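Fatty acid synthase 1, isoform A (PDB 6FN6) probably carries out the ketoreduction, dehydration and NADPH-dependent enoyl reduction steps of fatty acid synthesis, as the modifying region of a multifunctional synthase. Local coordinates at residues 481-486 and 509-514; 806-811 and 829-834; 896-901 and 909-914; 955-960 and 983-988. All blocks are in the same frame, centred on the assembly; numbering follows the deposited sequence.

How the contacts relate
The four contacts follow one another along the chain, each closing its own loop before the next opens, so none nests in or crosses another. Contact 1 closes first, returning the chain over helix 496-504 to the neighbouring strand of the pseudo-ketoreductase sheet. Contact 2 joins the last two strands of the parallel sheet in the enoylreductase, about 82 Å from contact 1 between centres. Contact 3 bridges the short loop by which the chain leaves strand 891-895 for strand 913-915. Contact 4, within the ketoreductase, joins the loops after strands 951-955 and 978-982. The nearest neighbours, contacts 2 and 3, are still about 24 Å apart at their nearest atoms, and no two touch.

Contact 1: 481-486 and 509-514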
loop_
_atom_site.group_PDB
_atom_site.type_symbol
_atom_site.label_atom_id
_atom_site.label_comp_id
_atom_site.label_asym_id
_atom_site.label_seq_id
_atom_site.Cartn_x
_atom_site.Cartn_y
_atom_site.Cartn_z
ATOM N N GLU A 481 65.226 22.196 59.372
ATOM C CA GLU A 481 65.737 22.999 58.263
ATOM C C GLU A 481 66.763 22.228 57.439
ATOM O O GLU A 481 67.836 22.748 57.136
ATOM C CB GLU A 481 66.380 24.285 58.794
ATOM C CG GLU A 481 65.471 25.147 59.661
ATOM C CD GLU A 481 66.247 26.127 60.525
ATOM O OE1 GLU A 481 66.978 25.672 61.431
ATOM O OE2 GLU A 481 66.129 27.351 60.301
ATOM N N GLN A 482 66.433 20.990 57.082
ATOM C CA GLN A 482 67.356 20.142 56.334
ATOM C C GLN A 482 66.706 19.493 55.116
ATOM O O GLN A 482 65.483 19.471 54.981
ATOM C CB GLN A 482 67.929 19.054 57.246
ATOM C CG GLN A 482 66.879 18.191 57.924
ATOM C CD GLN A 482 67.485 17.164 58.860
ATOM O OE1 GLN A 482 68.700 16.963 58.876
ATOM N NE2 GLN A 482 66.642 16.512 59.650
ATOM N N TYR A 483 67.551 18.976 54.229
ATOM C CA TYR A 483 67.105 18.287 53.023
ATOM C C TYR A 483 67.359 16.788 53.171
ATOM O O TYR A 483 68.323 16.377 53.815
ATOM C CB TYR A 483 67.818 18.840 51.785
ATOM C CG TYR A 483 67.489 20.289 51.488
ATOM C CD1 TYR A 483 68.190 21.325 52.093
ATOM C CD2 TYR A 483 66.475 20.620 50.597
ATOM C CE1 TYR A 483 67.888 22.648 51.820
ATOM C CE2 TYR A 483 66.168 21.939 50.319
ATOM C CZ TYR A 483 66.876 22.947 50.930
ATOM O OH TYR A 483 66.564 24.258 50.647
ATOM N N VAL A 484 66.476 15.974 52.600
ATOM C CA VAL A 484 66.584 14.525 52.730
ATOM C C VAL A 484 66.997 13.887 51.408
ATOM O O VAL A 484 66.349 14.088 50.380
ATOM C CB VAL A 484 65.262 13.922 53.232
ATOM C CG1 VAL A 484 65.390 12.415 53.400
ATOM C CG2 VAL A 484 64.840 14.576 54.540
ATOM N N TYR A 485 68.080 13.117 51.442
ATOM C CA TYR A 485 68.538 12.392 50.265
ATOM C C TYR A 485 68.099 10.940 50.352
ATOM O O TYR A 485 68.538 10.203 51.234
ATOM C CB TYR A 485 70.061 12.463 50.121
ATOM C CG TYR A 485 70.578 13.809 49.672
ATOM C CD1 TYR A 485 70.620 14.143 48.327
ATOM C CD2 TYR A 485 71.042 14.738 50.594
ATOM C CE1 TYR A 485 71.093 15.372 47.911
ATOM C CE2 TYR A 485 71.519 15.968 50.186
ATOM C CZ TYR A 485 71.543 16.278 48.844
ATOM O OH TYR A 485 72.017 17.501 48.436
ATOM N N VAL A 486 67.225 10.536 49.437
ATOM C CA VAL A 486 66.769 9.157 49.372
ATOM C C VAL A 486 67.670 8.413 48.399
ATOM O O VAL A 486 67.665 8.693 47.201
ATOM C CB VAL A 486 65.291 9.064 48.946
ATOM C CG1 VAL A 486 64.775 7.642 49.103
ATOM C CG2 VAL A 486 64.436 10.040 49.747
ATOM N N GLY A 509 57.576 16.513 51.055
ATOM C CA GLY A 509 58.294 15.859 49.982
ATOM C C GLY A 509 59.170 16.811 49.196
ATOM O O GLY A 509 60.133 16.390 48.553
ATOM N N LYS A 510 58.834 18.099 49.237
ATOM C CA LYS A 510 59.619 19.113 48.542
ATOM C C LYS A 510 61.069 19.112 49.019
ATOM O O LYS A 510 61.961 19.591 48.320
ATOM C CB LYS A 510 59.030 20.509 48.773
ATOM C CG LYS A 510 58.917 20.893 50.252
ATOM C CD LYS A 510 58.254 22.249 50.457
ATOM C CE LYS A 510 58.310 22.671 51.923
ATOM N NZ LYS A 510 58.425 24.148 52.098
ATOM N N LEU A 511 61.296 18.576 50.213
ATOM C CA LEU A 511 62.627 18.567 50.810
ATOM C C LEU A 511 63.447 17.328 50.440
ATOM O O LEU A 511 64.588 17.186 50.882
ATOM C CB LEU A 511 62.509 18.668 52.331
ATOM C CG LEU A 511 61.847 19.934 52.892
ATOM C CD1 LEU A 511 62.045 20.008 54.402
ATOM C CD2 LEU A 511 62.348 21.209 52.216
ATOM N N ALA A 512 62.867 16.428 49.650
ATOM C CA ALA A 512 63.533 15.168 49.326
ATOM C C ALA A 512 64.279 15.238 47.995
ATOM O O ALA A 512 63.876 15.964 47.083
ATOM C CB ALA A 512 62.518 14.028 49.297
ATOM N N ARG A 513 65.361 14.471 47.892
ATOM C CA ARG A 513 66.149 14.383 46.664
ATOM C C ARG A 513 66.499 12.924 46.372
ATOM O O ARG A 513 67.194 12.280 47.157
ATOM C CB ARG A 513 67.429 15.215 46.771
ATOM C CG ARG A 513 67.215 16.683 47.110
ATOM C CD ARG A 513 66.550 17.444 45.972
ATOM N NE ARG A 513 66.399 18.866 46.281
ATOM C CZ ARG A 513 65.352 19.398 46.906
ATOM N NH1 ARG A 513 64.346 18.632 47.308
ATOM N NH2 ARG A 513 65.312 20.703 47.138
ATOM N N LEU A 514 66.036 12.415 45.233
ATOM C CA LEU A 514 66.241 11.010 44.884
ATOM C C LEU A 514 67.570 10.780 44.176
ATOM O O LEU A 514 67.860 11.396 43.150
ATOM C CB LEU A 514 65.098 10.509 43.999
ATOM C CG LEU A 514 65.253 9.094 43.433
ATOM C CD1 LEU A 514 65.395 8.069 44.549
ATOM C CD2 LEU A 514 64.072 8.757 42.547
#
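Val484 is gripped through both its N and its O by the neighbouring parallel strand: its N gives to Leu511 O (2.8 Å) and its O takes Arg513 N (2.7 Å); Val486 N then gives to Arg513 O (2.9 Å). CA-H...O contacts accompany them, as from Ala512 CA to Val484 O. The strands are joined through helix 496-504, forming a beta-alpha-beta unit of the Rossmann-like pseudo-ketoreductase domain. Small and branched apolar residues suit the face turned to the helices: Val486 CG2 approaches Ala512 CB, and both pack on Ile503. Polar grip dominates the other face. A bend at chi2 (-69°) turns CD of Arg513 off the line of the stem; the guanidinium lies beside Tyr483, whose CD2 sits over one face with the two planes 69° apart; NH2 is 3.5 Å from Tyr483 CE2. NH1 bonds within the guanidinium plane to Lys510 O (2.8 Å) and Ala512 O (2.7 Å), while NE forms a salt bridge with Asp539. An alanine in place of Arg513 would probably leave both carbonyls and Asp539 without this donor and take away the guanidinium beside the Tyr483 ring. Nearer the backbone the contact is apolar: Arg513 CB lies 3.7 Å from Tyr485 CD1; Tyr485 OH reaches on to Arg452.

Contact 2: 806-811 and 829-834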
loop_
_atom_site.group_PDB
_atom_site.type_symbol
_atom_site.label_atom_id
_atom_site.label_comp_id
_atom_site.label_asym_id
_atom_site.label_seq_id
_atom_site.Cartn_x
_atom_site.Cartn_y
_atom_site.Cartn_z
ATOM N N PHE A 806 5.672 -6.302 -10.599
ATOM C CA PHE A 806 6.519 -5.231 -10.091
ATOM C C PHE A 806 7.737 -5.803 -9.373
ATOM O O PHE A 806 7.614 -6.662 -8.502
ATOM C CB PHE A 806 5.722 -4.332 -9.147
ATOM C CG PHE A 806 6.299 -2.956 -8.984
ATOM C CD1 PHE A 806 7.258 -2.695 -8.020
ATOM C CD2 PHE A 806 5.871 -1.917 -9.793
ATOM C CE1 PHE A 806 7.780 -1.425 -7.868
ATOM C CE2 PHE A 806 6.391 -0.645 -9.646
ATOM C CZ PHE A 806 7.346 -0.399 -8.683
ATOM N N LEU A 807 8.911 -5.303 -9.741
ATOM C CA LEU A 807 10.167 -5.815 -9.210
ATOM C C LEU A 807 10.921 -4.712 -8.478
ATOM O O LEU A 807 11.589 -3.889 -9.104
ATOM C CB LEU A 807 11.024 -6.383 -10.341
ATOM C CG LEU A 807 10.300 -7.354 -11.274
ATOM C CD1 LEU A 807 11.164 -7.692 -12.477
ATOM C CD2 LEU A 807 9.903 -8.615 -10.527
ATOM N N GLU A 808 10.806 -4.694 -7.154
ATOM C CA GLU A 808 11.429 -3.644 -6.358
ATOM C C GLU A 808 12.846 -4.042 -5.956
ATOM O O GLU A 808 13.062 -5.103 -5.371
ATOM C CB GLU A 808 10.593 -3.342 -5.112
ATOM C CG GLU A 808 11.103 -2.168 -4.291
ATOM C CD GLU A 808 11.161 -0.878 -5.088
ATOM O OE1 GLU A 808 10.189 -0.582 -5.812
ATOM O OE2 GLU A 808 12.179 -0.161 -4.995
ATOM N N ILE A 809 13.808 -3.184 -6.280
ATOM C CA ILE A 809 15.194 -3.404 -5.885
ATOM C C ILE A 809 15.717 -2.211 -5.085
ATOM O O ILE A 809 16.904 -2.141 -4.771
ATOM C CB ILE A 809 16.082 -3.688 -7.110
ATOM C CG1 ILE A 809 15.987 -2.545 -8.124
ATOM C CG2 ILE A 809 15.678 -5.008 -7.749
ATOM C CD1 ILE A 809 17.010 -2.628 -9.235
ATOM N N GLY A 810 14.823 -1.277 -4.768
ATOM C CA GLY A 810 15.140 -0.161 -3.894
ATOM C C GLY A 810 14.913 -0.562 -2.449
ATOM O O GLY A 810 14.517 -1.697 -2.186
ATOM N N LYS A 811 15.170 0.349 -1.513
ATOM C CA LYS A 811 15.075 0.011 -0.095
ATOM C C LYS A 811 14.303 1.039 0.729
ATOM O O LYS A 811 13.830 0.725 1.821
ATOM C CB LYS A 811 16.478 -0.153 0.495
ATOM C CG LYS A 811 17.292 -1.277 -0.136
ATOM C CD LYS A 811 16.660 -2.639 0.107
ATOM C CE LYS A 811 17.468 -3.747 -0.543
ATOM N NZ LYS A 811 18.791 -3.928 0.110
ATOM N N THR A 829 -1.852 -8.772 -10.635
ATOM C CA THR A 829 -0.437 -8.425 -10.642
ATOM C C THR A 829 0.321 -9.074 -9.492
ATOM O O THR A 829 -0.270 -9.724 -8.627
ATOM C CB THR A 829 -0.247 -6.898 -10.561
ATOM O OG1 THR A 829 -1.049 -6.368 -9.499
ATOM C CG2 THR A 829 -0.638 -6.243 -11.866
ATOM N N SER A 830 1.638 -8.902 -9.503
ATOM C CA SER A 830 2.493 -9.381 -8.427
ATOM C C SER A 830 3.471 -8.292 -8.018
ATOM O O SER A 830 4.011 -7.584 -8.867
ATOM C CB SER A 830 3.253 -10.637 -8.855
ATOM O OG SER A 830 2.395 -11.552 -9.510
ATOM N N PHE A 831 3.693 -8.157 -6.717
ATOM C CA PHE A 831 4.726 -7.263 -6.216
ATOM C C PHE A 831 5.849 -8.103 -5.616
ATOM O O PHE A 831 5.604 -8.950 -4.758
ATOM C CB PHE A 831 4.158 -6.295 -5.180
ATOM C CG PHE A 831 5.030 -5.097 -4.934
ATOM C CD1 PHE A 831 6.164 -5.195 -4.144
ATOM C CD2 PHE A 831 4.716 -3.871 -5.498
ATOM C CE1 PHE A 831 6.965 -4.096 -3.923
ATOM C CE2 PHE A 831 5.513 -2.768 -5.277
ATOM C CZ PHE A 831 6.641 -2.882 -4.491
ATOM N N HIS A 832 7.073 -7.876 -6.083
ATOM C CA HIS A 832 8.222 -8.664 -5.643
ATOM C C HIS A 832 9.271 -7.830 -4.926
ATOM O O HIS A 832 9.914 -6.970 -5.530
ATOM C CB HIS A 832 8.874 -9.357 -6.837
ATOM C CG HIS A 832 8.051 -10.464 -7.412
ATOM N ND1 HIS A 832 8.113 -11.758 -6.944
ATOM C CD2 HIS A 832 7.137 -10.468 -8.411
ATOM C CE1 HIS A 832 7.280 -12.514 -7.636
ATOM N NE2 HIS A 832 6.674 -11.755 -8.532
ATOM N N GLY A 833 9.447 -8.095 -3.637
ATOM C CA GLY A 833 10.585 -7.571 -2.907
ATOM C C GLY A 833 11.805 -8.401 -3.251
ATOM O O GLY A 833 11.836 -9.602 -2.989
ATOM N N ILE A 834 12.811 -7.763 -3.840
ATOM C CA ILE A 834 13.975 -8.483 -4.343
ATOM C C ILE A 834 15.237 -8.063 -3.605
ATOM O O ILE A 834 15.748 -6.959 -3.795
ATOM C CB ILE A 834 14.124 -8.277 -5.858
ATOM C CG1 ILE A 834 12.933 -8.899 -6.588
ATOM C CG2 ILE A 834 15.434 -8.878 -6.368
ATOM C CD1 ILE A 834 12.687 -8.318 -7.948
#
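At the last strand pair of the enoylreductase's parallel Rossmann-type sheet, Phe806 and Phe831 stand side by side, pointing the same way. In both, CG is anti to the backbone N (chi1 -158° and -162°). Their planes are only 13° apart, yet the rings are slid so far that they barely overlap, with centroids separated by 4.8 Å. Both also pack on Ile797 of helix 791-797, a buried place suited to phenylalanine. The backbones alternate as donors: Phe806 N bonds to Ser830 O, His832 N to Phe806 O (2.8 Å), Glu808 N to His832 O (2.9 Å) and Ile834 N to Glu808 O. Strand 830-833 ends the sheet within this chain, but it pairs antiparallel with a strand of the second subunit, so the sheet runs on through the dimer interface. On the face bearing Leu807 and His832, Ile834 reaches across with CD1 to Leu807 CB (3.5 Å), while its CB lies 4.1 Å from Ile809 CG2. The His832 ring presents its edge to Phe806 O, and its ND1 is hydrogen-bonded to Arg702 NE. Glu808 receives Gly810 N on the anti side of OE2 (2.9 Å), and its OE1 is bonded by Asn786.

Contact 3: 896-901 and 909-914; sequences VRDEEA and KPRLIN
Arg897 and Arg911 slide past each other in opposite directions, and their close passage forms the compact part of this surface contact. A bend at chi3 (59°) turns NE of Arg897 aside from its stem; NH2 bonds to Lys909 O (2.6 Å, 164°), which lies close to the guanidinium plane. NH1 adds a weak bond to the same oxygen (3.3 Å). The aliphatic part of Arg911 lies against this group, CG 3.5 Å from Arg897 NH1 and CD over one face toward its rim. Arginine suits both places, pairing a long hydrocarbon stem with a flat, many-handed tip. An alanine in place of Arg897 would probably leave Lys909 O without its donor here and open a gap beneath the stem of Arg911. The other side is looser: a water accepts from Arg911 NH1 (3.2 Å) and donates to Val896 O, while Asp898 OD2 stays 4.1 Å from Arg911 NH2, beyond a salt bridge. Poorly ordered Lys909 brings NZ only to 4.0 Å from Glu900 CG, and the carboxylate of Glu900 is engaged by Arg646 and Tyr607. These side chains tie together two stretches of the linker that runs from strand 891-895 of the enoylreductase to strand 913-915, which pairs antiparallel with strand 565-567.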
loop_
_atom_site.group_PDB
_atom_site.type_symbol
_atom_site.label_atom_id
_atom_site.label_comp_id
_atom_site.label_asym_id
_atom_site.label_seq_id
_atom_site.Cartn_x
_atom_site.Cartn_y
_atom_site.Cartn_z
ATOM N N VAL A 896 43.211 -2.401 -7.019
ATOM C CA VAL A 896 44.078 -2.856 -5.942
ATOM C C VAL A 896 45.415 -3.308 -6.522
ATOM O O VAL A 896 46.478 -2.980 -5.992
ATOM C CB VAL A 896 43.413 -3.984 -5.134
ATOM C CG1 VAL A 896 44.283 -4.376 -3.951
ATOM C CG2 VAL A 896 42.024 -3.562 -4.662
ATOM N N ARG A 897 45.352 -4.069 -7.611
ATOM C CA ARG A 897 46.548 -4.546 -8.295
ATOM C C ARG A 897 46.414 -4.359 -9.804
ATOM O O ARG A 897 45.341 -4.569 -10.367
ATOM C CB ARG A 897 46.792 -6.019 -7.978
ATOM C CG ARG A 897 46.993 -6.321 -6.509
ATOM C CD ARG A 897 47.087 -7.820 -6.284
ATOM N NE ARG A 897 48.192 -8.418 -7.029
ATOM C CZ ARG A 897 49.357 -8.783 -6.499
ATOM N NH1 ARG A 897 49.597 -8.625 -5.201
ATOM N NH2 ARG A 897 50.290 -9.317 -7.275
ATOM N N ASP A 898 47.506 -3.970 -10.452
ATOM C CA ASP A 898 47.563 -3.924 -11.908
ATOM C C ASP A 898 47.614 -5.342 -12.464
ATOM O O ASP A 898 48.373 -6.178 -11.978
ATOM C CB ASP A 898 48.775 -3.120 -12.377
ATOM C CG ASP A 898 48.528 -1.625 -12.350
ATOM O OD1 ASP A 898 47.543 -1.175 -12.971
ATOM O OD2 ASP A 898 49.306 -0.903 -11.694
ATOM N N GLU A 899 46.803 -5.613 -13.481
ATOM C CA GLU A 899 46.739 -6.952 -14.056
ATOM C C GLU A 899 47.990 -7.268 -14.876
ATOM O O GLU A 899 48.455 -6.452 -15.675
ATOM C CB GLU A 899 45.489 -7.098 -14.926
ATOM C CG GLU A 899 45.310 -8.487 -15.522
ATOM C CD GLU A 899 44.053 -8.608 -16.360
ATOM O OE1 GLU A 899 43.301 -7.615 -16.460
ATOM O OE2 GLU A 899 43.814 -9.702 -16.917
ATOM N N GLU A 900 48.526 -8.466 -14.664
ATOM C CA GLU A 900 49.673 -8.955 -15.420
ATOM C C GLU A 900 49.365 -9.011 -16.911
ATOM O O GLU A 900 48.225 -9.246 -17.314
ATOM C CB GLU A 900 50.099 -10.338 -14.920
ATOM C CG GLU A 900 50.727 -10.329 -13.535
ATOM C CD GLU A 900 49.700 -10.267 -12.423
ATOM O OE1 GLU A 900 48.505 -10.067 -12.719
ATOM O OE2 GLU A 900 50.089 -10.423 -11.246
ATOM N N ALA A 901 50.389 -8.788 -17.728
ATOM C CA ALA A 901 50.209 -8.666 -19.167
ATOM C C ALA A 901 49.940 -10.022 -19.814
ATOM O O ALA A 901 50.428 -11.053 -19.348
ATOM C CB ALA A 901 51.433 -8.020 -19.794
ATOM N N LYS A 909 52.746 -11.910 -8.186
ATOM C CA LYS A 909 53.911 -11.382 -7.488
ATOM C C LYS A 909 53.465 -10.831 -6.141
ATOM O O LYS A 909 52.348 -10.326 -6.019
ATOM C CB LYS A 909 54.589 -10.275 -8.299
ATOM C CG LYS A 909 54.947 -10.650 -9.729
ATOM C CD LYS A 909 55.173 -9.400 -10.572
ATOM C CE LYS A 909 55.596 -9.739 -11.994
ATOM N NZ LYS A 909 54.619 -10.635 -12.672
ATOM N N PRO A 910 54.328 -10.920 -5.119
ATOM C CA PRO A 910 53.912 -10.355 -3.833
ATOM C C PRO A 910 53.898 -8.828 -3.853
ATOM O O PRO A 910 54.702 -8.212 -4.553
ATOM C CB PRO A 910 54.968 -10.883 -2.861
ATOM C CG PRO A 910 56.181 -11.071 -3.701
ATOM C CD PRO A 910 55.691 -11.477 -5.065
ATOM N N ARG A 911 52.986 -8.235 -3.090
ATOM C CA ARG A 911 52.904 -6.783 -2.963
ATOM C C ARG A 911 52.726 -6.364 -1.517
ATOM O O ARG A 911 52.327 -7.154 -0.662
ATOM C CB ARG A 911 51.756 -6.190 -3.788
ATOM C CG ARG A 911 52.015 -6.059 -5.278
ATOM C CD ARG A 911 51.065 -5.018 -5.868
ATOM N NE ARG A 911 51.095 -4.962 -7.328
ATOM C CZ ARG A 911 50.513 -4.007 -8.050
ATOM N NH1 ARG A 911 49.855 -3.020 -7.452
ATOM N NH2 ARG A 911 50.591 -4.031 -9.373
ATOM N N LEU A 912 53.028 -5.097 -1.266
ATOM C CA LEU A 912 52.816 -4.492 0.033
ATOM C C LEU A 912 51.944 -3.267 -0.171
ATOM O O LEU A 912 52.053 -2.577 -1.186
ATOM C CB LEU A 912 54.146 -4.106 0.682
ATOM C CG LEU A 912 55.090 -5.250 1.057
ATOM C CD1 LEU A 912 56.417 -4.690 1.528
ATOM C CD2 LEU A 912 54.480 -6.147 2.122
ATOM N N ILE A 913 51.075 -3.000 0.793
ATOM C CA ILE A 913 50.179 -1.860 0.712
ATOM C C ILE A 913 50.268 -1.094 2.018
ATOM O O ILE A 913 50.402 -1.686 3.088
ATOM C CB ILE A 913 48.733 -2.304 0.404
ATOM C CG1 ILE A 913 47.827 -1.082 0.217
ATOM C CG2 ILE A 913 48.203 -3.209 1.514
ATOM C CD1 ILE A 913 46.446 -1.410 -0.342
ATOM N N ASN A 914 50.213 0.228 1.926
ATOM C CA ASN A 914 50.293 1.063 3.111
ATOM C C ASN A 914 48.959 1.056 3.845
ATOM O O ASN A 914 47.950 1.550 3.339
ATOM C CB ASN A 914 50.694 2.488 2.732
ATOM C CG ASN A 914 52.087 2.561 2.145
ATOM O OD1 ASN A 914 53.076 2.658 2.873
ATOM N ND2 ASN A 914 52.176 2.508 0.821
HETATM O O HOH W 1 49.084 -2.969 -4.393
#

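Contact 4: 955-960 and 983-988; sequences TSRSGV and TSDVTT. With EDO (1,2-ethanediol), chain E.
Arg957 lays its guanidinium across Asp985, the two side chains crossing with their flat groups only 22° apart. Bends at chi2 (-55°) and chi3 (-53°) fold the arginine back, although its CB leads away from the other loop. Asp985 CB then lies above one guanidinium face, toward the rim. NH1 is 3.3 Å from Asp985 OD1, but that oxygen is well out of the guanidinium plane, so the salt bridge rests on charge alone and no N-H points at it. The aspartate is turned by its own loop: CG is anti to the backbone N, and OD1 accepts from Thr987 OG1 (2.6 Å) and Thr987 N (3.2 Å), the latter closing an Asx turn. At the backbone of Arg957, Thr983 OG1 lies near two carbonyls, 3.2 Å from Arg957 O and 3.3 Å from Ser956 O, where any hydrogen bond is weak. Ser956 OG in turn takes Gly959 N in an ST motif, and the backbone angles of Gly959 call for glycine. These loops follow neighbouring strands of the ketoreductase's Rossmann fold, near the adenosine end of the cofactor pocket in relatives. A 1,2-ethanediol, probably from the crystallisation liquor, accepts from Arg957 N through O1 (3.1 Å). With OD1 already fixed by Thr987, the guanidinium is probably steadied by charge and by its packing over Asp985 CB more than by directional bonds.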
loop_
_atom_site.group_PDB
_atom_site.type_symbol
_atom_site.label_atom_id
_atom_site.label_comp_id
_atom_site.label_asym_id
_atom_site.label_seq_id
_atom_site.Cartn_x
_atom_site.Cartn_y
_atom_site.Cartn_z
ATOM N N THR A 955 41.110 -14.679 36.619
ATOM C CA THR A 955 41.342 -15.011 38.017
ATOM C C THR A 955 40.475 -14.116 38.891
ATOM O O THR A 955 40.511 -12.895 38.767
ATOM C CB THR A 955 42.820 -14.854 38.427
ATOM O OG1 THR A 955 43.148 -13.465 38.555
ATOM C CG2 THR A 955 43.737 -15.508 37.407
ATOM N N SER A 956 39.685 -14.735 39.760
ATOM C CA SER A 956 38.842 -14.001 40.697
ATOM C C SER A 956 38.636 -14.805 41.971
ATOM O O SER A 956 38.198 -15.954 41.930
ATOM C CB SER A 956 37.488 -13.673 40.065
ATOM O OG SER A 956 36.681 -12.909 40.947
ATOM N N ARG A 957 38.955 -14.194 43.104
ATOM C CA ARG A 957 38.812 -14.860 44.388
ATOM C C ARG A 957 37.338 -15.054 44.739
ATOM O O ARG A 957 36.943 -16.111 45.228
ATOM C CB ARG A 957 39.521 -14.062 45.484
ATOM C CG ARG A 957 41.012 -13.854 45.231
ATOM C CD ARG A 957 41.753 -15.169 45.010
ATOM N NE ARG A 957 41.523 -16.136 46.082
ATOM C CZ ARG A 957 42.216 -16.187 47.217
ATOM N NH1 ARG A 957 43.199 -15.322 47.451
ATOM N NH2 ARG A 957 41.928 -17.110 48.124
ATOM N N SER A 958 36.528 -14.031 44.482
ATOM C CA SER A 958 35.109 -14.081 44.817
ATOM C C SER A 958 34.297 -14.817 43.752
ATOM O O SER A 958 33.224 -15.347 44.038
ATOM C CB SER A 958 34.559 -12.665 45.001
ATOM O OG SER A 958 34.879 -11.842 43.892
ATOM N N GLY A 959 34.813 -14.855 42.528
ATOM C CA GLY A 959 34.099 -15.484 41.431
ATOM C C GLY A 959 33.048 -14.568 40.836
ATOM O O GLY A 959 33.066 -13.359 41.067
ATOM N N VAL A 960 32.131 -15.143 40.064
ATOM C CA VAL A 960 31.044 -14.374 39.468
ATOM C C VAL A 960 30.170 -13.788 40.569
ATOM O O VAL A 960 29.651 -14.517 41.413
ATOM C CB VAL A 960 30.206 -15.237 38.500
ATOM C CG1 VAL A 960 29.081 -14.418 37.879
ATOM C CG2 VAL A 960 31.087 -15.829 37.415
ATOM N N THR A 983 39.795 -19.551 40.571
ATOM C CA THR A 983 39.518 -18.951 41.869
ATOM C C THR A 983 40.639 -19.219 42.877
ATOM O O THR A 983 40.472 -18.987 44.074
ATOM C CB THR A 983 38.173 -19.463 42.432
ATOM O OG1 THR A 983 37.841 -18.740 43.623
ATOM C CG2 THR A 983 38.241 -20.957 42.747
ATOM N N SER A 984 41.777 -19.714 42.394
ATOM C CA SER A 984 42.898 -20.044 43.273
ATOM C C SER A 984 43.695 -18.802 43.661
ATOM O O SER A 984 43.686 -17.794 42.955
ATOM C CB SER A 984 43.829 -21.059 42.604
ATOM O OG SER A 984 44.586 -20.457 41.568
ATOM N N ASP A 985 44.391 -18.893 44.789
ATOM C CA ASP A 985 45.224 -17.802 45.279
ATOM C C ASP A 985 46.496 -17.669 44.447
ATOM O O ASP A 985 47.410 -18.482 44.560
ATOM C CB ASP A 985 45.574 -18.025 46.750
ATOM C CG ASP A 985 46.416 -16.908 47.324
ATOM O OD1 ASP A 985 46.395 -15.797 46.754
ATOM O OD2 ASP A 985 47.089 -17.132 48.350
ATOM N N VAL A 986 46.544 -16.638 43.609
ATOM C CA VAL A 986 47.656 -16.442 42.684
ATOM C C VAL A 986 48.793 -15.638 43.324
ATOM O O VAL A 986 49.865 -15.490 42.736
ATOM C CB VAL A 986 47.155 -15.763 41.383
ATOM C CG1 VAL A 986 46.618 -14.361 41.672
ATOM C CG2 VAL A 986 48.255 -15.708 40.330
ATOM N N THR A 987 48.566 -15.129 44.532
ATOM C CA THR A 987 49.552 -14.278 45.194
ATOM C C THR A 987 50.764 -15.075 45.671
ATOM O O THR A 987 51.863 -14.534 45.786
ATOM C CB THR A 987 48.942 -13.540 46.399
ATOM O OG1 THR A 987 48.525 -14.489 47.385
ATOM C CG2 THR A 987 47.747 -12.703 45.964
ATOM N N THR A 988 50.562 -16.356 45.965
ATOM C CA THR A 988 51.657 -17.220 46.392
ATOM C C THR A 988 52.433 -17.741 45.187
ATOM O O THR A 988 51.992 -17.602 44.051
ATOM C CB THR A 988 51.149 -18.414 47.221
ATOM O OG1 THR A 988 50.378 -19.287 46.386
ATOM C CG2 THR A 988 50.290 -17.935 48.384
HETATM C C1 EDO E . 40.701 -10.622 41.874
HETATM O O1 EDO E . 40.082 -11.270 42.987
HETATM C C2 EDO E . 42.153 -11.067 41.788
HETATM O O2 EDO E . 42.211 -12.495 41.699
#